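Local coordinates for protein ethanolamine kinase Pv091845 (Plasmodium vivax, PDB 2QG7) that probably phosphorylates ethanolamine, the first step in making phosphatidylethanolamine from ethanolamine, at residues H367-A372 and I415-N420; C376-T381 and P452-K457; F352-P357 and G422-L427; M358-D363 and I407-P412. All coordinates share one frame; numbering follows the deposited sequence.

Contact 1: residues H367-A372 and I415-N420; sequences HFNEYA and ICSHIN
Ser-417 is the first residue of segment 415-420 to meet the other side, and its partner is Asn-369. The two CA atoms lie 7.7 Å apart, so the side chains do the touching. OG of Ser-417 takes a weak hydrogen bond from Asn-369 ND2 at 3.3 Å. The bond is nearly straight, with 168° at the hydrogen. The stronger partners of both groups lie nearby. Asn-369 ND2 also bonds to the carbonyl O of Tyr-414, and Ser-417 OG bonds to OD1 of Asn-366. The amide nitrogen therefore has two acceptors on one helix, which should limit the rotation of its flat group.

His-418 comes next. Its CG stands anti to the carbonyl carbon (chi1 -66°), and the imidazole reaches back toward Asn-369. The amide lies against one face of the ring, the two planes 36° apart. ND2 of Asn-369 sits 3.5 Å above the ring plane, displaced toward the rim. OD1 of Asn-369 is 3.4 Å from CE1 of His-418. It comes equally near to NE2, but the angle is too poor for a hydrogen bond. On the same ring, ND1 is hydrogen-bonded to Arg-445 NE.

The contact is buried and joins the last turn of helix 360-369 to the start of helix 413-430. On helix 413-430, Ile-415, Cys-416 and Ile-419 pack on helix 269-284, and Cys-416 and Asn-420 touch helix 236-251. Phe-454 of the short helix 452-455 packs against both Asn-369 and Ile-415.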
# COMPACT_ATOMS: atom_id res chain seq x y z
N HIS D 367 -3.26 -8.13 17.80
CA HIS D 367 -2.08 -7.50 18.30
C HIS D 367 -0.85 -7.89 17.48
O HIS D 367 0.05 -7.09 17.23
CB HIS D 367 -1.86 -7.84 19.78
CG HIS D 367 -0.59 -7.26 20.35
ND1 HIS D 367 -0.34 -5.91 20.36
CD2 HIS D 367 0.50 -7.86 20.88
CE1 HIS D 367 0.85 -5.69 20.89
NE2 HIS D 367 1.39 -6.85 21.21
N PHE D 368 -0.81 -9.14 17.07
CA PHE D 368 0.28 -9.64 16.27
C PHE D 368 0.28 -9.07 14.83
O PHE D 368 1.34 -8.86 14.25
CB PHE D 368 0.21 -11.16 16.22
CG PHE D 368 0.67 -11.82 17.51
CD1 PHE D 368 1.47 -11.11 18.43
CD2 PHE D 368 0.36 -13.14 17.78
CE1 PHE D 368 1.89 -11.73 19.62
CE2 PHE D 368 0.81 -13.78 18.95
CZ PHE D 368 1.57 -13.07 19.85
N ASN D 369 -0.91 -8.81 14.29
CA ASN D 369 -0.99 -8.07 13.05
C ASN D 369 -0.40 -6.66 13.14
O ASN D 369 0.02 -6.13 12.14
CB ASN D 369 -2.41 -8.02 12.48
CG ASN D 369 -2.75 -9.23 11.66
OD1 ASN D 369 -1.88 -9.81 11.01
ND2 ASN D 369 -4.02 -9.60 11.65
N GLU D 370 -0.40 -6.07 14.32
CA GLU D 370 -0.02 -4.69 14.50
C GLU D 370 1.48 -4.52 14.61
O GLU D 370 1.97 -3.45 14.85
CB GLU D 370 -0.76 -4.09 15.71
CG GLU D 370 -2.32 -3.95 15.58
CD GLU D 370 -2.77 -2.99 14.43
OE1 GLU D 370 -3.93 -3.11 13.93
OE2 GLU D 370 -1.99 -2.07 14.03
N TYR D 371 2.21 -5.59 14.47
CA TYR D 371 3.66 -5.58 14.45
C TYR D 371 4.08 -4.96 13.12
O TYR D 371 5.18 -4.35 13.01
CB TYR D 371 4.16 -7.04 14.51
CG TYR D 371 4.31 -7.65 15.91
CD1 TYR D 371 3.35 -7.42 16.92
CD2 TYR D 371 5.37 -8.52 16.20
CE1 TYR D 371 3.48 -8.00 18.18
CE2 TYR D 371 5.51 -9.11 17.46
CZ TYR D 371 4.56 -8.84 18.44
OH TYR D 371 4.72 -9.41 19.70
N ALA D 372 3.22 -5.18 12.11
CA ALA D 372 3.35 -4.60 10.76
C ALA D 372 3.15 -3.08 10.74
O ALA D 372 3.65 -2.42 9.82
CB ALA D 372 2.36 -5.25 9.81
N ILE D 415 -6.63 -13.55 9.91
CA ILE D 415 -7.54 -13.18 8.82
C ILE D 415 -8.79 -12.47 9.28
O ILE D 415 -9.32 -11.59 8.60
CB ILE D 415 -7.97 -14.40 7.97
CG1 ILE D 415 -6.74 -15.05 7.29
CG2 ILE D 415 -8.97 -13.96 6.87
CD1 ILE D 415 -7.04 -16.51 6.99
N CYS D 416 -9.29 -12.89 10.42
CA CYS D 416 -10.46 -12.26 11.05
C CYS D 416 -10.20 -10.75 11.41
O CYS D 416 -11.03 -9.87 11.22
CB CYS D 416 -10.80 -13.08 12.31
SG CYS D 416 -12.25 -12.49 13.11
N SER D 417 -9.03 -10.51 11.96
CA SER D 417 -8.54 -9.18 12.25
C SER D 417 -8.35 -8.32 10.96
O SER D 417 -8.67 -7.14 10.96
CB SER D 417 -7.20 -9.35 12.97
OG SER D 417 -6.55 -8.12 13.10
N HIS D 418 -7.84 -8.93 9.88
CA HIS D 418 -7.81 -8.26 8.56
C HIS D 418 -9.17 -7.82 8.02
O HIS D 418 -9.32 -6.72 7.53
CB HIS D 418 -7.11 -9.15 7.52
CG HIS D 418 -5.67 -9.37 7.79
ND1 HIS D 418 -4.81 -8.34 8.12
CD2 HIS D 418 -4.92 -10.50 7.79
CE1 HIS D 418 -3.59 -8.82 8.28
NE2 HIS D 418 -3.63 -10.13 8.08
N ILE D 419 -10.15 -8.71 8.08
CA ILE D 419 -11.47 -8.40 7.60
C ILE D 419 -12.13 -7.32 8.43
O ILE D 419 -12.73 -6.38 7.90
CB ILE D 419 -12.34 -9.68 7.50
CG1 ILE D 419 -11.72 -10.62 6.46
CG2 ILE D 419 -13.78 -9.32 7.16
CD1 ILE D 419 -12.30 -12.07 6.40
N ASN D 420 -12.03 -7.45 9.75
CA ASN D 420 -12.57 -6.45 10.67
C ASN D 420 -12.05 -5.04 10.38
O ASN D 420 -12.83 -4.10 10.28
CB ASN D 420 -12.27 -6.86 12.14
CG ASN D 420 -12.92 -5.92 13.15
OD1 ASN D 420 -14.13 -5.95 13.36
ND2 ASN D 420 -12.12 -5.05 13.74

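Contact 2: residues C376-T381 and P452-K457; sequences CDWDLT and PIFRSK
The backbones come nearest at Trp-378 and Ile-453, whose CA atoms are 8.6 Å apart, where a 3-10 turn (378-380) faces the short helix 452-455. Trp-378 and Phe-454 fill this gap with a T-shaped stack. The edge of the Phe-454 ring points at a face of the indole. The planes stand at 90°, and the centroids of the phenyl ring and the five-membered ring are 5.1 Å apart. CE1 of Phe-454 comes within 3.6 Å of Trp-378 CG, and CZ reaches CE3 at the six-membered ring. The opposite face of the indole carries the carbonyl O of Cys-376, so each face has a neighbour: the Phe-454 edge on one, this oxygen near the rim of the other.

Ile-453 adds an apolar touch at the CB of the tryptophan. Its CG1 lies between the backbone N and the carbonyl carbon (chi1 55°), which carries CD1 to 3.7 Å from Trp-378 CB. Thr-381 brings CG2 to the edge of the Phe-454 ring, at the longer distance of 4.3 Å from CZ. The hydroxyl of Thr-381 turns back to its own segment. OG1 donates to Trp-378 O at 2.6 Å, and Thr-381 N donates to the same oxygen. Together these two bonds close the 3-10 turn that carries the indole.

Arg-455, which follows Phe-454, reaches the second subunit. Its NH2 bonds to the carbonyl O of Phe-257 of that subunit. His-418 meets both Trp-378 and Phe-454 edge-to-face. The three rings form a small aromatic cluster of T-shaped pairs, which docks the C-terminal end of the chain on the loop after helix 360-369.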
# COMPACT_ATOMS: atom_id res chain seq x y z
N CYS D 376 1.72 -1.76 7.11
CA CYS D 376 1.38 -3.16 6.76
C CYS D 376 2.56 -3.98 6.23
O CYS D 376 2.46 -4.74 5.27
CB CYS D 376 0.18 -3.17 5.84
SG CYS D 376 -1.31 -2.47 6.49
N ASP D 377 3.72 -3.81 6.85
CA ASP D 377 4.88 -4.63 6.53
C ASP D 377 4.72 -6.03 7.13
O ASP D 377 5.18 -6.27 8.22
CB ASP D 377 6.14 -3.97 7.03
CG ASP D 377 6.39 -2.63 6.34
OD1 ASP D 377 6.38 -2.60 5.08
OD2 ASP D 377 6.60 -1.59 7.04
N TRP D 378 4.06 -6.94 6.41
CA TRP D 378 3.57 -8.20 6.97
C TRP D 378 4.64 -9.18 7.41
O TRP D 378 4.37 -10.11 8.17
CB TRP D 378 2.62 -8.89 6.02
CG TRP D 378 1.38 -8.12 5.71
CD1 TRP D 378 0.85 -7.89 4.48
CD2 TRP D 378 0.47 -7.50 6.65
NE1 TRP D 378 -0.32 -7.16 4.58
CE2 TRP D 378 -0.56 -6.90 5.90
CE3 TRP D 378 0.45 -7.39 8.05
CZ2 TRP D 378 -1.61 -6.20 6.49
CZ3 TRP D 378 -0.58 -6.70 8.62
CH2 TRP D 378 -1.59 -6.10 7.85
N ASP D 379 5.86 -8.95 6.94
CA ASP D 379 7.00 -9.78 7.34
C ASP D 379 7.47 -9.50 8.79
O ASP D 379 8.31 -10.22 9.34
CB ASP D 379 8.15 -9.60 6.33
CG ASP D 379 8.56 -8.12 6.15
OD1 ASP D 379 7.66 -7.22 5.97
OD2 ASP D 379 9.79 -7.85 6.16
N LEU D 380 6.92 -8.45 9.39
CA LEU D 380 7.22 -8.10 10.76
C LEU D 380 6.30 -8.82 11.76
O LEU D 380 6.54 -8.78 12.94
CB LEU D 380 7.16 -6.58 10.94
CG LEU D 380 8.16 -5.70 10.15
CD1 LEU D 380 7.89 -4.24 10.35
CD2 LEU D 380 9.58 -5.99 10.61
N THR D 381 5.25 -9.47 11.26
CA THR D 381 4.37 -10.23 12.12
C THR D 381 5.14 -11.45 12.68
O THR D 381 6.02 -11.98 12.00
CB THR D 381 3.10 -10.69 11.38
OG1 THR D 381 3.49 -11.45 10.23
CG2 THR D 381 2.24 -9.50 10.98
N PRO D 452 -1.70 -15.66 0.89
CA PRO D 452 -1.20 -16.97 1.29
C PRO D 452 -0.49 -17.00 2.64
O PRO D 452 -0.71 -17.93 3.44
CB PRO D 452 -0.20 -17.31 0.18
CG PRO D 452 -0.82 -16.69 -1.03
CD PRO D 452 -1.22 -15.34 -0.49
N ILE D 453 0.35 -16.00 2.89
CA ILE D 453 1.06 -15.89 4.16
C ILE D 453 0.13 -15.86 5.37
O ILE D 453 0.55 -16.17 6.47
CB ILE D 453 2.01 -14.64 4.19
CG1 ILE D 453 1.22 -13.36 3.87
CG2 ILE D 453 3.22 -14.84 3.23
CD1 ILE D 453 1.96 -12.11 4.22
N PHE D 454 -1.14 -15.52 5.17
CA PHE D 454 -2.07 -15.49 6.26
C PHE D 454 -3.08 -16.61 6.15
O PHE D 454 -3.57 -17.08 7.17
CB PHE D 454 -2.81 -14.14 6.36
CG PHE D 454 -1.95 -13.03 6.88
CD1 PHE D 454 -1.54 -12.00 6.05
CD2 PHE D 454 -1.54 -13.02 8.22
CE1 PHE D 454 -0.74 -10.97 6.54
CE2 PHE D 454 -0.72 -12.01 8.72
CZ PHE D 454 -0.32 -10.99 7.88
N ARG D 455 -3.39 -17.04 4.93
CA ARG D 455 -4.35 -18.13 4.73
C ARG D 455 -3.74 -19.50 5.07
O ARG D 455 -4.47 -20.42 5.43
CB ARG D 455 -4.83 -18.14 3.27
CG ARG D 455 -5.77 -17.04 2.89
CD ARG D 455 -7.18 -17.40 3.25
NE ARG D 455 -8.18 -16.51 2.69
CZ ARG D 455 -8.83 -16.71 1.53
NH1 ARG D 455 -9.73 -15.83 1.12
NH2 ARG D 455 -8.59 -17.77 0.77
N SER D 456 -2.43 -19.65 4.94
CA SER D 456 -1.76 -20.91 5.18
C SER D 456 -1.41 -21.13 6.66
O SER D 456 -0.74 -22.12 7.03
CB SER D 456 -0.50 -21.02 4.34
OG SER D 456 0.44 -20.06 4.74
N LYS D 457 -1.82 -20.17 7.49
CA LYS D 457 -1.65 -20.22 8.91
C LYS D 457 -2.67 -21.20 9.47
O LYS D 457 -2.35 -21.97 10.37
CB LYS D 457 -1.88 -18.83 9.50
CG LYS D 457 -0.65 -17.94 9.48
CD LYS D 457 -1.04 -16.64 10.11
CE LYS D 457 0.01 -15.57 9.89
NZ LYS D 457 1.33 -16.03 10.35

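Contact 3: residues F352-P357 and G422-L427; sequences FEYSCP and GLWSLL
Tyr-354 and Trp-424 make this contact between them. The tight part lies at the end of the tyrosine. Its OH is 3.2 Å from Trp-424 NE1 and 3.3 Å from Trp-424 CZ2. The rings form an offset T-shaped pair. The edge of the phenol points toward the face of the indole, with centroids 5.5 Å apart and planes at 84°. Trp-424 CG is anti to the backbone N (chi1 176°), which sends the indole off helix 413-430 toward the tyrosine.

Away from the rings the contact is loose. The CA atoms of Tyr-354 and Trp-424 are 11.5 Å apart, and the backbones do not meet. The CB of Glu-353 points the same way, but OE1 of Glu-353 stays 6.2 Å from CZ2 of Trp-424. No solvent side can be marked on the pair, for both residues are buried.

Trp-421 adds a third ring and meets both Tyr-354 and Trp-424 edge-to-face. Tyr-354 also touches Asp-296. In choline kinases, aromatic side chains from these parts of the fold line the pocket for the substrate's ammonium group. A cluster of electron-rich rings beside a carboxylate is consistent with a similar pocket for a cationic amine here.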
# COMPACT_ATOMS: atom_id res chain seq x y z
N PHE D 352 -9.86 2.42 25.04
CA PHE D 352 -10.71 1.23 25.11
C PHE D 352 -12.04 1.46 24.42
O PHE D 352 -13.07 0.96 24.89
CB PHE D 352 -10.96 0.89 26.59
CG PHE D 352 -9.70 0.60 27.36
CD1 PHE D 352 -9.04 1.61 28.04
CD2 PHE D 352 -9.18 -0.68 27.40
CE1 PHE D 352 -7.85 1.34 28.74
CE2 PHE D 352 -8.03 -0.97 28.08
CZ PHE D 352 -7.35 0.05 28.75
N GLU D 353 -12.02 2.22 23.33
CA GLU D 353 -13.24 2.50 22.56
C GLU D 353 -13.80 1.30 21.81
O GLU D 353 -14.97 1.30 21.46
CB GLU D 353 -13.09 3.70 21.62
CG GLU D 353 -11.94 3.64 20.61
CD GLU D 353 -11.75 5.00 19.84
OE1 GLU D 353 -11.07 5.05 18.75
OE2 GLU D 353 -12.30 6.03 20.36
N TYR D 354 -12.97 0.29 21.56
CA TYR D 354 -13.43 -0.92 20.89
C TYR D 354 -13.63 -2.09 21.83
O TYR D 354 -14.11 -3.13 21.41
CB TYR D 354 -12.53 -1.30 19.72
CG TYR D 354 -12.44 -0.21 18.69
CD1 TYR D 354 -11.36 0.68 18.68
CD2 TYR D 354 -13.45 -0.03 17.74
CE1 TYR D 354 -11.28 1.68 17.75
CE2 TYR D 354 -13.38 0.98 16.82
CZ TYR D 354 -12.30 1.82 16.82
OH TYR D 354 -12.24 2.84 15.90
N SER D 355 -13.27 -1.89 23.09
CA SER D 355 -13.32 -2.94 24.12
C SER D 355 -14.69 -3.53 24.34
O SER D 355 -15.67 -2.81 24.59
CB SER D 355 -12.75 -2.44 25.43
OG SER D 355 -11.39 -2.14 25.24
N CYS D 356 -14.74 -4.85 24.23
CA CYS D 356 -15.96 -5.60 24.45
C CYS D 356 -15.60 -7.05 24.55
O CYS D 356 -14.42 -7.42 24.41
CB CYS D 356 -16.99 -5.36 23.34
SG CYS D 356 -16.33 -5.66 21.68
N PRO D 357 -16.57 -7.89 24.92
CA PRO D 357 -16.32 -9.32 25.06
C PRO D 357 -16.12 -10.04 23.72
O PRO D 357 -17.01 -10.07 22.91
CB PRO D 357 -17.56 -9.82 25.80
CG PRO D 357 -18.24 -8.55 26.35
CD PRO D 357 -17.93 -7.51 25.37
N GLY D 422 -10.26 -4.02 7.71
CA GLY D 422 -10.59 -3.68 6.34
C GLY D 422 -11.93 -2.99 6.17
O GLY D 422 -12.02 -2.02 5.45
N LEU D 423 -12.98 -3.52 6.80
CA LEU D 423 -14.32 -3.02 6.61
C LEU D 423 -14.53 -1.77 7.42
O LEU D 423 -15.23 -0.87 6.99
CB LEU D 423 -15.35 -4.06 7.01
CG LEU D 423 -15.44 -5.41 6.33
CD1 LEU D 423 -16.45 -6.30 7.06
CD2 LEU D 423 -15.70 -5.30 4.81
N TRP D 424 -13.94 -1.72 8.61
CA TRP D 424 -13.96 -0.51 9.41
C TRP D 424 -13.35 0.66 8.66
O TRP D 424 -13.91 1.75 8.60
CB TRP D 424 -13.17 -0.75 10.72
CG TRP D 424 -13.05 0.46 11.58
CD1 TRP D 424 -13.97 0.91 12.49
CD2 TRP D 424 -11.96 1.40 11.59
NE1 TRP D 424 -13.50 2.06 13.10
CE2 TRP D 424 -12.29 2.39 12.55
CE3 TRP D 424 -10.76 1.50 10.88
CZ2 TRP D 424 -11.44 3.48 12.81
CZ3 TRP D 424 -9.94 2.56 11.12
CH2 TRP D 424 -10.27 3.54 12.12
N SER D 425 -12.17 0.44 8.11
CA SER D 425 -11.45 1.49 7.39
C SER D 425 -12.16 1.98 6.12
O SER D 425 -12.19 3.16 5.83
CB SER D 425 -10.05 1.04 7.05
OG SER D 425 -9.28 2.19 6.74
N LEU D 426 -12.76 1.06 5.40
CA LEU D 426 -13.56 1.43 4.25
C LEU D 426 -14.77 2.29 4.65
O LEU D 426 -15.09 3.27 3.95
CB LEU D 426 -13.99 0.20 3.45
CG LEU D 426 -12.92 -0.47 2.59
CD1 LEU D 426 -13.47 -1.74 1.91
CD2 LEU D 426 -12.31 0.49 1.53
N LEU D 427 -15.46 1.91 5.74
CA LEU D 427 -16.61 2.66 6.26
C LEU D 427 -16.25 4.06 6.67
O LEU D 427 -17.03 4.97 6.50
CB LEU D 427 -17.20 1.97 7.49
CG LEU D 427 -18.48 1.15 7.39
CD1 LEU D 427 -18.75 0.55 8.81
CD2 LEU D 427 -19.64 2.03 6.94

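Contact 4: residues M358-D363 and I407-P412; sequences MERAYD and IREIQP
Arg-360 and Glu-409 join the start of helix 360-369 to helix 400-410 by a salt bridge. NE of Arg-360 donates to Glu-409 OE2 at 3.3 Å, with 156° at the hydrogen. NH2 of Arg-360 gives a second, weak bond to OE1 at 3.4 Å. The two flat groups are turned 35° from each other, so the fork is twisted. NE comes to the syn side of OE2, a little out of the carboxylate plane. Arg-360 CG sits between the backbone N and the carbonyl carbon (chi1 58°). From there the chain runs extended to NE and brings the NE edge of the guanidinium up to the carboxylate.

OE2 has a further partner, for it is also hydrogen-bonded to Ser-288 OG. That hydroxyl bonds in turn to the backbone N of Ala-361, which ties Glu-409 indirectly to the first turn of the helix. Glu-359, just before this helix, has its carboxylate bonded to Ser-234 OG and Trp-237 NE1.

The apolar touch is between Ala-361 CB and Ile-410 CG2, 3.8 Å apart. Ala-361 CB also rests 3.7 Å from the carbonyl O of Glu-409. The CA atoms of Ala-361 and Ile-410 are only 4.6 Å apart, a distance that the small alanine permits.

Glu-409 is buried, yet both its oxygens have donors. The nearby guanidinium would probably favour its charged form.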
# COMPACT_ATOMS: atom_id res chain seq x y z
N MET D 358 -14.95 -10.59 23.50
CA MET D 358 -14.67 -11.34 22.28
C MET D 358 -13.81 -12.52 22.66
O MET D 358 -13.34 -12.58 23.79
CB MET D 358 -13.87 -10.46 21.30
CG MET D 358 -14.64 -9.34 20.67
SD MET D 358 -13.75 -8.48 19.34
CE MET D 358 -14.99 -7.25 18.92
N GLU D 359 -13.58 -13.42 21.71
CA GLU D 359 -12.60 -14.48 21.80
C GLU D 359 -11.23 -13.90 22.14
O GLU D 359 -10.79 -12.94 21.53
CB GLU D 359 -12.51 -15.22 20.48
CG GLU D 359 -13.75 -16.08 20.13
CD GLU D 359 -14.85 -15.34 19.40
OE1 GLU D 359 -14.88 -14.07 19.43
OE2 GLU D 359 -15.71 -16.02 18.76
N ARG D 360 -10.56 -14.52 23.10
CA ARG D 360 -9.25 -14.09 23.55
C ARG D 360 -8.23 -14.21 22.46
O ARG D 360 -7.20 -13.51 22.48
CB ARG D 360 -8.79 -14.85 24.82
CG ARG D 360 -8.72 -16.37 24.69
CD ARG D 360 -7.72 -16.99 25.66
NE ARG D 360 -7.51 -18.43 25.42
CZ ARG D 360 -6.77 -19.26 26.18
NH1 ARG D 360 -6.14 -18.82 27.27
NH2 ARG D 360 -6.65 -20.56 25.84
N ALA D 361 -8.50 -15.11 21.52
CA ALA D 361 -7.56 -15.38 20.43
C ALA D 361 -7.61 -14.25 19.37
O ALA D 361 -6.58 -13.93 18.77
CB ALA D 361 -7.83 -16.70 19.82
N TYR D 362 -8.79 -13.63 19.18
CA TYR D 362 -8.87 -12.40 18.39
C TYR D 362 -7.93 -11.25 18.86
O TYR D 362 -7.23 -10.64 18.04
CB TYR D 362 -10.29 -11.90 18.33
CG TYR D 362 -10.39 -10.65 17.54
CD1 TYR D 362 -10.49 -10.69 16.13
CD2 TYR D 362 -10.37 -9.40 18.18
CE1 TYR D 362 -10.58 -9.51 15.39
CE2 TYR D 362 -10.43 -8.21 17.43
CZ TYR D 362 -10.55 -8.28 16.04
OH TYR D 362 -10.62 -7.09 15.34
N ASP D 363 -7.92 -10.96 20.17
CA ASP D 363 -7.13 -9.89 20.72
C ASP D 363 -5.64 -10.10 20.59
O ASP D 363 -4.89 -9.14 20.41
CB ASP D 363 -7.51 -9.67 22.19
CG ASP D 363 -7.51 -8.20 22.60
OD1 ASP D 363 -7.51 -7.29 21.71
OD2 ASP D 363 -7.54 -7.97 23.83
N ILE D 407 -1.16 -21.17 20.58
CA ILE D 407 -0.60 -20.91 19.25
C ILE D 407 -1.55 -21.34 18.09
O ILE D 407 -1.88 -20.52 17.23
CB ILE D 407 0.83 -21.50 19.10
CG1 ILE D 407 1.81 -20.78 20.02
CG2 ILE D 407 1.31 -21.36 17.70
CD1 ILE D 407 3.29 -21.27 19.86
N ARG D 408 -2.02 -22.58 18.12
CA ARG D 408 -2.99 -23.09 17.16
C ARG D 408 -4.29 -22.29 17.14
O ARG D 408 -4.90 -22.11 16.07
CB ARG D 408 -3.33 -24.56 17.50
CG ARG D 408 -2.23 -25.60 17.17
CD ARG D 408 -2.51 -26.29 15.83
NE ARG D 408 -3.74 -27.11 15.87
CZ ARG D 408 -4.10 -27.97 14.90
NH1 ARG D 408 -5.22 -28.67 15.02
NH2 ARG D 408 -3.33 -28.13 13.81
N GLU D 409 -4.74 -21.87 18.33
CA GLU D 409 -6.04 -21.23 18.52
C GLU D 409 -6.12 -19.85 17.87
O GLU D 409 -7.20 -19.43 17.43
CB GLU D 409 -6.29 -21.10 20.01
CG GLU D 409 -7.73 -20.83 20.41
CD GLU D 409 -7.84 -20.58 21.93
OE1 GLU D 409 -7.60 -21.56 22.70
OE2 GLU D 409 -8.20 -19.45 22.36
N ILE D 410 -4.98 -19.14 17.83
CA ILE D 410 -4.98 -17.73 17.41
C ILE D 410 -4.87 -17.59 15.89
O ILE D 410 -5.12 -16.52 15.32
CB ILE D 410 -3.85 -16.87 18.08
CG1 ILE D 410 -2.46 -17.36 17.69
CG2 ILE D 410 -4.03 -16.85 19.59
CD1 ILE D 410 -1.35 -16.34 17.89
N GLN D 411 -4.55 -18.71 15.25
CA GLN D 411 -4.05 -18.77 13.86
C GLN D 411 -5.08 -18.30 12.79
O GLN D 411 -4.74 -17.50 11.94
CB GLN D 411 -3.46 -20.17 13.60
CG GLN D 411 -2.18 -20.17 12.87
CD GLN D 411 -1.08 -19.48 13.58
OE1 GLN D 411 -0.25 -18.79 12.97
NE2 GLN D 411 -1.02 -19.68 14.89
N PRO D 412 -6.34 -18.75 12.86
CA PRO D 412 -7.31 -18.18 11.92
C PRO D 412 -7.84 -16.77 12.26
O PRO D 412 -8.60 -16.20 11.47
CB PRO D 412 -8.48 -19.16 12.02
CG PRO D 412 -8.39 -19.74 13.43
CD PRO D 412 -6.93 -19.79 13.76

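Following the chain, segment 352-357 comes first and pairs with 422-427, so contact 3 closes a loop from the strand 356-359 region to helix 413-430. Contacts 4 and 1 both nest inside it. Contact 4 ties the start of helix 360-369 to helix 400-410, and contact 1 ties its end to helix 413-430. Their segments alternate, so these two cross. Contact 2 begins inside all three loops and ends beyond them at helix 452-455, and so crosses each. Contacts 1 and 2 touch, with centres 9 Å apart. Together they bind the C-terminal helices to one chain region, 352-381, much of it the choline kinase family motif.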